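Local coordinates for protein killer cell lectin-like receptor 3 (Mus musculus, PDB 3C8J) that serves as a disulfide-linked homodimeric receptor on natural killer cells that recognises class I MHC molecules, at residues V113-K125 / W151-I163. The protein carries 4 engineered substitutions. Numbering follows the deposited sequence.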
ATOM      1  N   VAL A 113       4.114  16.604   0.217  1.00 56.68           N
ATOM      2  CA  VAL A 113       4.659  15.260   0.360  1.00 57.86           C
ATOM      3  C   VAL A 113       6.047  15.329  -0.224  1.00 58.49           C
ATOM      4  O   VAL A 113       6.199  15.413  -1.433  1.00 59.13           O
ATOM      5  CB  VAL A 113       3.795  14.202  -0.374  1.00 57.67           C
ATOM      6  CG1 VAL A 113       4.424  12.849  -0.305  1.00 57.03           C
ATOM      7  CG2 VAL A 113       2.390  14.157   0.229  1.00 58.45           C
ATOM      8  N   PRO A 114       7.071  15.336   0.637  1.00 58.75           N
ATOM      9  CA  PRO A 114       8.402  15.687   0.126  1.00 58.68           C
ATOM     10  C   PRO A 114       9.059  14.603  -0.747  1.00 58.65           C
ATOM     11  O   PRO A 114       8.648  13.452  -0.727  1.00 58.31           O
ATOM     12  CB  PRO A 114       9.212  15.956   1.407  1.00 58.63           C
ATOM     13  CG  PRO A 114       8.161  16.009   2.556  1.00 58.64           C
ATOM     14  CD  PRO A 114       7.081  15.078   2.091  1.00 58.54           C
ATOM     15  N   ILE A 115      10.077  14.997  -1.510  1.00 58.57           N
ATOM     16  CA  ILE A 115      10.794  14.080  -2.400  1.00 57.93           C
ATOM     17  C   ILE A 115      11.257  12.844  -1.627  1.00 57.99           C
ATOM     18  O   ILE A 115      11.636  12.937  -0.464  1.00 58.45           O
ATOM     19  CB  ILE A 115      11.924  14.828  -3.187  1.00 57.80           C
ATOM     20  CG1 ILE A 115      12.601  13.945  -4.239  1.00 57.67           C
ATOM     21  CG2 ILE A 115      12.943  15.505  -2.245  1.00 57.93           C
ATOM     22  CD1 ILE A 115      13.690  14.690  -5.052  1.00 57.57           C
ATOM     23  N   LEU A 116      11.211  11.684  -2.271  1.00 57.97           N
ATOM     24  CA  LEU A 116      11.346  10.405  -1.572  1.00 57.35           C
ATOM     25  C   LEU A 116      12.604  10.187  -0.756  1.00 57.33           C
ATOM     26  O   LEU A 116      13.723  10.386  -1.225  1.00 57.31           O
ATOM     27  CB  LEU A 116      11.166   9.239  -2.533  1.00 56.98           C
ATOM     28  CG  LEU A 116      11.182   7.845  -1.906  1.00 56.72           C
ATOM     29  CD1 LEU A 116       9.993   7.609  -1.001  1.00 56.03           C
ATOM     30  CD2 LEU A 116      11.276   6.795  -2.969  1.00 54.12           C
ATOM     31  N   LYS A 117      12.382   9.760   0.483  1.00 57.58           N
ATOM     32  CA  LYS A 117      13.408   9.140   1.296  1.00 57.84           C
ATOM     33  C   LYS A 117      13.135   7.637   1.365  1.00 58.20           C
ATOM     34  O   LYS A 117      12.017   7.213   1.635  1.00 58.38           O
ATOM     35  CB  LYS A 117      13.438   9.789   2.685  1.00 57.72           C
ATOM     36  CG  LYS A 117      14.003   8.921   3.796  1.00 57.69           C
ATOM     37  CD  LYS A 117      15.120   9.636   4.551  1.00 56.33           C
ATOM     38  CE  LYS A 117      15.297   9.012   5.899  1.00 56.51           C
ATOM     39  NZ  LYS A 117      16.602   9.372   6.470  1.00 58.59           N
ATOM     40  N   ILE A 118      14.156   6.833   1.085  1.00 59.09           N
ATOM     41  CA  ILE A 118      14.021   5.374   1.128  1.00 59.65           C
ATOM     42  C   ILE A 118      14.678   4.874   2.404  1.00 59.77           C
ATOM     43  O   ILE A 118      15.820   5.211   2.665  1.00 59.19           O
ATOM     44  CB  ILE A 118      14.640   4.675  -0.110  1.00 59.35           C
ATOM     45  CG1 ILE A 118      13.968   5.181  -1.396  1.00 60.06           C
ATOM     46  CG2 ILE A 118      14.443   3.184  -0.006  1.00 60.18           C
ATOM     47  CD1 ILE A 118      14.427   4.498  -2.699  1.00 59.67           C
ATOM     48  N   GLU A 119      13.938   4.090   3.191  1.00 60.23           N
ATOM     49  CA  GLU A 119      14.399   3.647   4.508  1.00 61.17           C
ATOM     50  C   GLU A 119      15.279   2.412   4.462  1.00 61.51           C
ATOM     51  O   GLU A 119      16.315   2.359   5.124  1.00 61.47           O
ATOM     52  CB  GLU A 119      13.235   3.411   5.476  1.00 60.71           C
ATOM     53  CG  GLU A 119      12.389   4.639   5.760  1.00 62.93           C
ATOM     54  CD  GLU A 119      13.133   5.755   6.498  1.00 67.50           C
ATOM     55  OE1 GLU A 119      14.344   5.594   6.837  1.00 68.82           O
ATOM     56  OE2 GLU A 119      12.491   6.810   6.744  1.00 68.58           O
ATOM     57  N   ASP A 120      14.858   1.421   3.686  1.00 62.51           N
ATOM     58  CA  ASP A 120      15.584   0.162   3.600  1.00 63.17           C
ATOM     59  C   ASP A 120      15.478  -0.513   2.234  1.00 63.18           C
ATOM     60  O   ASP A 120      14.767  -0.015   1.338  1.00 63.14           O
ATOM     61  CB  ASP A 120      15.176  -0.789   4.739  1.00 63.47           C
ATOM     62  CG  ASP A 120      13.686  -0.936   4.880  1.00 64.55           C
ATOM     63  OD1 ASP A 120      12.926  -0.480   4.012  1.00 67.41           O
ATOM     64  OD2 ASP A 120      13.263  -1.543   5.877  1.00 68.08           O
ATOM     65  N   GLU A 121      16.220  -1.618   2.082  1.00 62.69           N
ATOM     66  CA  GLU A 121      16.275  -2.385   0.843  1.00 62.42           C
ATOM     67  C   GLU A 121      14.942  -3.005   0.475  1.00 61.70           C
ATOM     68  O   GLU A 121      14.693  -3.276  -0.699  1.00 61.54           O
ATOM     69  CB  GLU A 121      17.341  -3.483   0.918  1.00 62.89           C
ATOM     70  CG  GLU A 121      18.762  -3.015   0.619  1.00 65.53           C
ATOM     71  CD  GLU A 121      19.535  -4.007  -0.240  1.00 69.41           C
ATOM     72  OE1 GLU A 121      19.002  -4.409  -1.311  1.00 70.50           O
ATOM     73  OE2 GLU A 121      20.670  -4.383   0.149  1.00 69.94           O
ATOM     74  N   ASP A 122      14.094  -3.247   1.467  1.00 61.07           N
ATOM     75  CA  ASP A 122      12.758  -3.777   1.207  1.00 60.66           C
ATOM     76  C   ASP A 122      11.913  -2.755   0.463  1.00 59.76           C
ATOM     77  O   ASP A 122      11.247  -3.085  -0.535  1.00 60.27           O
ATOM     78  CB  ASP A 122      12.061  -4.184   2.508  1.00 61.28           C
ATOM     79  CG  ASP A 122      12.625  -5.474   3.104  1.00 63.38           C
ATOM     80  OD1 ASP A 122      12.136  -5.878   4.193  1.00 65.81           O
ATOM     81  OD2 ASP A 122      13.543  -6.087   2.488  1.00 63.71           O
ATOM     82  N   GLU A 123      11.945  -1.519   0.959  1.00 58.15           N
ATOM     83  CA  GLU A 123      11.259  -0.417   0.325  1.00 56.33           C
ATOM     84  C   GLU A 123      11.845  -0.123  -1.053  1.00 55.62           C
ATOM     85  O   GLU A 123      11.093   0.020  -2.013  1.00 55.47           O
ATOM     86  CB  GLU A 123      11.278   0.831   1.204  1.00 56.12           C
ATOM     87  CG  GLU A 123      10.498   1.970   0.572  1.00 55.77           C
ATOM     88  CD  GLU A 123      10.475   3.231   1.388  1.00 56.00           C
ATOM     89  OE1 GLU A 123       9.479   3.960   1.243  1.00 56.17           O
ATOM     90  OE2 GLU A 123      11.431   3.505   2.152  1.00 55.24           O
ATOM     91  N   LEU A 124      13.170  -0.042  -1.161  1.00 54.86           N
ATOM     92  CA  LEU A 124      13.796   0.149  -2.475  1.00 54.93           C
ATOM     93  C   LEU A 124      13.264  -0.865  -3.515  1.00 54.97           C
ATOM     94  O   LEU A 124      12.759  -0.483  -4.578  1.00 54.84           O
ATOM     95  CB  LEU A 124      15.333   0.089  -2.395  1.00 54.81           C
ATOM     96  CG  LEU A 124      16.120  -0.012  -3.721  1.00 54.65           C
ATOM     97  CD1 LEU A 124      15.733   1.056  -4.744  1.00 53.74           C
ATOM     98  CD2 LEU A 124      17.599   0.036  -3.483  1.00 54.33           C
ATOM     99  N   LYS A 125      13.374  -2.143  -3.187  1.00 54.80           N
ATOM    100  CA  LYS A 125      12.920  -3.211  -4.067  1.00 54.94           C
ATOM    101  C   LYS A 125      11.432  -3.123  -4.343  1.00 55.07           C
ATOM    102  O   LYS A 125      11.012  -3.330  -5.483  1.00 56.26           O
ATOM    103  CB  LYS A 125      13.279  -4.580  -3.504  1.00 54.70           C
ATOM    104  CG  LYS A 125      14.786  -4.798  -3.460  1.00 55.36           C
ATOM    105  CD  LYS A 125      15.168  -6.261  -3.436  1.00 57.22           C
ATOM    106  CE  LYS A 125      16.595  -6.417  -2.965  1.00 58.39           C
ATOM    107  NZ  LYS A 125      16.829  -7.793  -2.473  1.00 60.99           N
ATOM    108  N   TRP A 151      20.086  12.879   2.423  1.00 64.66           N
ATOM    109  CA  TRP A 151      18.660  12.700   2.217  1.00 64.30           C
ATOM    110  C   TRP A 151      17.899  14.004   2.406  1.00 64.54           C
ATOM    111  O   TRP A 151      18.403  14.957   3.001  1.00 64.57           O
ATOM    112  CB  TRP A 151      18.117  11.609   3.141  1.00 63.88           C
ATOM    113  CG  TRP A 151      18.654  10.280   2.737  1.00 63.34           C
ATOM    114  CD1 TRP A 151      19.706   9.635   3.285  1.00 62.45           C
ATOM    115  CD2 TRP A 151      18.200   9.464   1.653  1.00 63.16           C
ATOM    116  NE1 TRP A 151      19.931   8.465   2.630  1.00 62.81           N
ATOM    117  CE2 TRP A 151      19.019   8.333   1.619  1.00 62.58           C
ATOM    118  CE3 TRP A 151      17.165   9.578   0.719  1.00 63.98           C
ATOM    119  CZ2 TRP A 151      18.850   7.314   0.688  1.00 62.96           C
ATOM    120  CZ3 TRP A 151      16.993   8.565  -0.209  1.00 63.59           C
ATOM    121  CH2 TRP A 151      17.834   7.451  -0.221  1.00 63.44           C
ATOM    122  N   ILE A 152      16.683  14.043   1.875  1.00 64.80           N
ATOM    123  CA  ILE A 152      15.844  15.217   1.993  1.00 64.93           C
ATOM    124  C   ILE A 152      15.674  15.681   3.451  1.00 65.27           C
ATOM    125  O   ILE A 152      15.658  16.880   3.722  1.00 64.87           O
ATOM    126  CB  ILE A 152      14.470  14.982   1.329  1.00 64.86           C
ATOM    127  CG1 ILE A 152      13.606  16.249   1.434  1.00 64.69           C
ATOM    128  CG2 ILE A 152      13.780  13.723   1.902  1.00 64.06           C
ATOM    129  CD1 ILE A 152      14.115  17.408   0.608  1.00 62.19           C
ATOM    130  N   ASP A 153      15.554  14.720   4.371  1.00 66.00           N
ATOM    131  CA  ASP A 153      15.292  15.007   5.784  1.00 66.85           C
ATOM    132  C   ASP A 153      16.539  15.118   6.675  1.00 67.00           C
ATOM    133  O   ASP A 153      16.412  15.402   7.863  1.00 67.24           O
ATOM    134  CB  ASP A 153      14.281  13.998   6.374  1.00 66.73           C
ATOM    135  CG  ASP A 153      14.876  12.601   6.613  1.00 67.75           C
ATOM    136  OD1 ASP A 153      16.076  12.368   6.349  1.00 68.50           O
ATOM    137  OD2 ASP A 153      14.116  11.713   7.069  1.00 69.11           O
ATOM    138  N   ASN A 154      17.723  14.893   6.093  1.00 67.51           N
ATOM    139  CA  ASN A 154      19.023  14.901   6.811  1.00 67.68           C
ATOM    140  C   ASN A 154      19.204  13.781   7.822  1.00 67.63           C
ATOM    141  O   ASN A 154      20.116  13.821   8.651  1.00 67.33           O
ATOM    142  CB  ASN A 154      19.290  16.254   7.474  1.00 67.87           C
ATOM    143  CG  ASN A 154      19.479  17.353   6.466  1.00 68.43           C
ATOM    144  OD1 ASN A 154      18.557  18.117   6.189  1.00 68.86           O
ATOM    145  ND2 ASN A 154      20.671  17.425   5.885  1.00 69.25           N
ATOM    146  N   GLY A 155      18.329  12.781   7.743  1.00 67.65           N
ATOM    147  CA  GLY A 155      18.409  11.620   8.607  1.00 67.64           C
ATOM    148  C   GLY A 155      19.219  10.530   7.939  1.00 67.60           C
ATOM    149  O   GLY A 155      19.472  10.596   6.736  1.00 67.32           O
ATOM    150  N   PRO A 156      19.648   9.521   8.719  1.00 67.67           N
ATOM    151  CA  PRO A 156      20.275   8.364   8.103  1.00 67.65           C
ATOM    152  C   PRO A 156      19.224   7.448   7.466  1.00 67.65           C
ATOM    153  O   PRO A 156      18.022   7.575   7.740  1.00 67.19           O
ATOM    154  CB  PRO A 156      20.961   7.668   9.280  1.00 67.43           C
ATOM    155  CG  PRO A 156      20.118   8.006  10.445  1.00 67.62           C
ATOM    156  CD  PRO A 156      19.581   9.393  10.189  1.00 67.67           C
ATOM    157  N   SER A 157      19.700   6.548   6.613  1.00 67.57           N
ATOM    158  CA  SER A 157      18.879   5.530   5.998  1.00 67.73           C
ATOM    159  C   SER A 157      19.653   4.223   6.017  1.00 67.77           C
ATOM    160  O   SER A 157      20.880   4.217   5.951  1.00 67.75           O
ATOM    161  CB  SER A 157      18.548   5.928   4.565  1.00 67.69           C
ATOM    162  OG  SER A 157      18.292   4.783   3.783  1.00 67.71           O
ATOM    163  N   LYS A 158      18.942   3.109   6.096  1.00 67.93           N
ATOM    164  CA  LYS A 158      19.609   1.812   6.148  1.00 68.09           C
ATOM    165  C   LYS A 158      20.178   1.377   4.802  1.00 68.16           C
ATOM    166  O   LYS A 158      20.712   0.285   4.657  1.00 68.23           O
ATOM    167  CB  LYS A 158      18.695   0.767   6.766  1.00 68.09           C
ATOM    168  CG  LYS A 158      18.703   0.862   8.270  1.00 67.86           C
ATOM    169  CD  LYS A 158      17.336   0.617   8.855  1.00 68.01           C
ATOM    170  CE  LYS A 158      17.256   1.176  10.269  1.00 67.80           C
ATOM    171  NZ  LYS A 158      18.469   0.896  11.099  1.00 66.88           N
ATOM    172  N   LEU A 159      20.076   2.262   3.826  1.00 68.38           N
ATOM    173  CA  LEU A 159      20.681   2.060   2.537  1.00 68.85           C
ATOM    174  C   LEU A 159      22.074   2.631   2.538  1.00 69.22           C
ATOM    175  O   LEU A 159      22.900   2.241   1.720  1.00 69.37           O
ATOM    176  CB  LEU A 159      19.855   2.769   1.474  1.00 68.82           C
ATOM    177  CG  LEU A 159      18.986   1.957   0.529  1.00 69.00           C
ATOM    178  CD1 LEU A 159      18.379   0.745   1.195  1.00 69.66           C
ATOM    179  CD2 LEU A 159      17.928   2.862  -0.044  1.00 69.07           C
ATOM    180  N   ASP A 160      22.323   3.562   3.456  1.00 69.74           N
ATOM    181  CA  ASP A 160      23.581   4.316   3.494  1.00 70.41           C
ATOM    182  C   ASP A 160      24.795   3.395   3.410  1.00 70.84           C
ATOM    183  O   ASP A 160      25.714   3.659   2.632  1.00 70.93           O
ATOM    184  CB  ASP A 160      23.660   5.233   4.731  1.00 70.30           C
ATOM    185  CG  ASP A 160      22.652   6.389   4.686  1.00 70.26           C
ATOM    186  OD1 ASP A 160      22.213   6.787   3.587  1.00 69.84           O
ATOM    187  OD2 ASP A 160      22.298   6.905   5.763  1.00 70.29           O
ATOM    188  N   MET A 161      24.777   2.315   4.197  1.00 71.30           N
ATOM    189  CA  MET A 161      25.837   1.307   4.182  1.00 71.83           C
ATOM    190  C   MET A 161      26.154   0.824   2.767  1.00 71.98           C
ATOM    191  O   MET A 161      27.314   0.876   2.326  1.00 71.95           O
ATOM    192  CB  MET A 161      25.477   0.118   5.077  1.00 72.10           C
ATOM    193  CG  MET A 161      25.973   0.257   6.500  1.00 72.68           C
ATOM    194  SD  MET A 161      27.105  -1.087   6.901  1.00 75.09           S
ATOM    195  CE  MET A 161      28.060  -0.404   8.282  1.00 73.03           C
ATOM    196  N   LYS A 162      25.114   0.366   2.073  1.00 72.05           N
ATOM    197  CA  LYS A 162      25.211  -0.075   0.685  1.00 72.36           C
ATOM    198  C   LYS A 162      25.589   1.090  -0.246  1.00 72.37           C
ATOM    199  O   LYS A 162      26.472   0.953  -1.099  1.00 72.57           O
ATOM    200  CB  LYS A 162      23.891  -0.732   0.261  1.00 72.36           C
ATOM    201  CG  LYS A 162      23.779  -1.124  -1.212  1.00 72.58           C
ATOM    202  CD  LYS A 162      22.304  -1.292  -1.619  1.00 72.83           C
ATOM    203  CE  LYS A 162      22.119  -1.272  -3.131  1.00 72.94           C
ATOM    204  NZ  LYS A 162      20.822  -1.865  -3.514  1.00 72.39           N
ATOM    205  N   ILE A 163      24.931   2.232  -0.056  1.00 72.31           N
ATOM    206  CA  ILE A 163      25.153   3.430  -0.866  1.00 72.19           C
ATOM    207  C   ILE A 163      26.599   3.935  -0.826  1.00 72.38           C
ATOM    208  O   ILE A 163      27.192   4.206  -1.865  1.00 72.54           O
ATOM    209  CB  ILE A 163      24.142   4.550  -0.488  1.00 72.16           C
ATOM    210  CG1 ILE A 163      22.814   4.323  -1.228  1.00 72.51           C
ATOM    211  CG2 ILE A 163      24.697   5.935  -0.799  1.00 71.95           C
ATOM    212  CD1 ILE A 163      21.610   5.083  -0.661  1.00 71.96           C
TER
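In the C-type lectin-like domain, the loop between helices 101-110 and 121-130 lies against the loop that leads from strand 148-151 into helix 160-164, and Lys-117 is gripped by the second of these. Its chain, bent at chi2 (127°), crosses the Asp-153 side chain at about a right angle, with CD and CE against the carboxylate. NZ meets the syn lone pair of Asp-153 OD1 in a salt bridge of 3.0 Å, and makes a hydrogen bond to Pro-156 O at 2.6 Å, approached from above the carbonyl plane. The same OD1 takes the N-H of Gly-155 in an Asx turn, which ties the carboxylate to its own loop.

Further along, Ser-157 OG donates to Ile-118 O (2.7 Å) in the carbonyl plane and accepts from Leu-159 N. Ser-157 N in turn donates to Asp-160 OD2, so the two residues form a capping box. The hydroxyl thus ties the turn that leads into helix 160-164, which runs into the region implicated in MHC class I binding, to the loop of Ile-118. Next to it, Lys-158 N donates to Glu-119 O (2.9 Å).

Beside these polar links, Ile-118 O lies over one face of the Trp-151 ring, toward its rim, and Leu-116 O lies at its edge, while NE1 donates a hydrogen bond to Asp-160 OD1, which lies in the plane of the ring. Leu-159 spreads its two methyls: CD2 meets Ile-118 CG2 at 3.5 Å, and CD1 lies 3.3 Å from Glu-121 N at the beginning of helix 121-130. At the far end, Ile-152 CD1 packs on Ile-115 CG2 (3.6 Å), beside helix 101-110, where Ile-115 also touches Trp-101 and Cys-104.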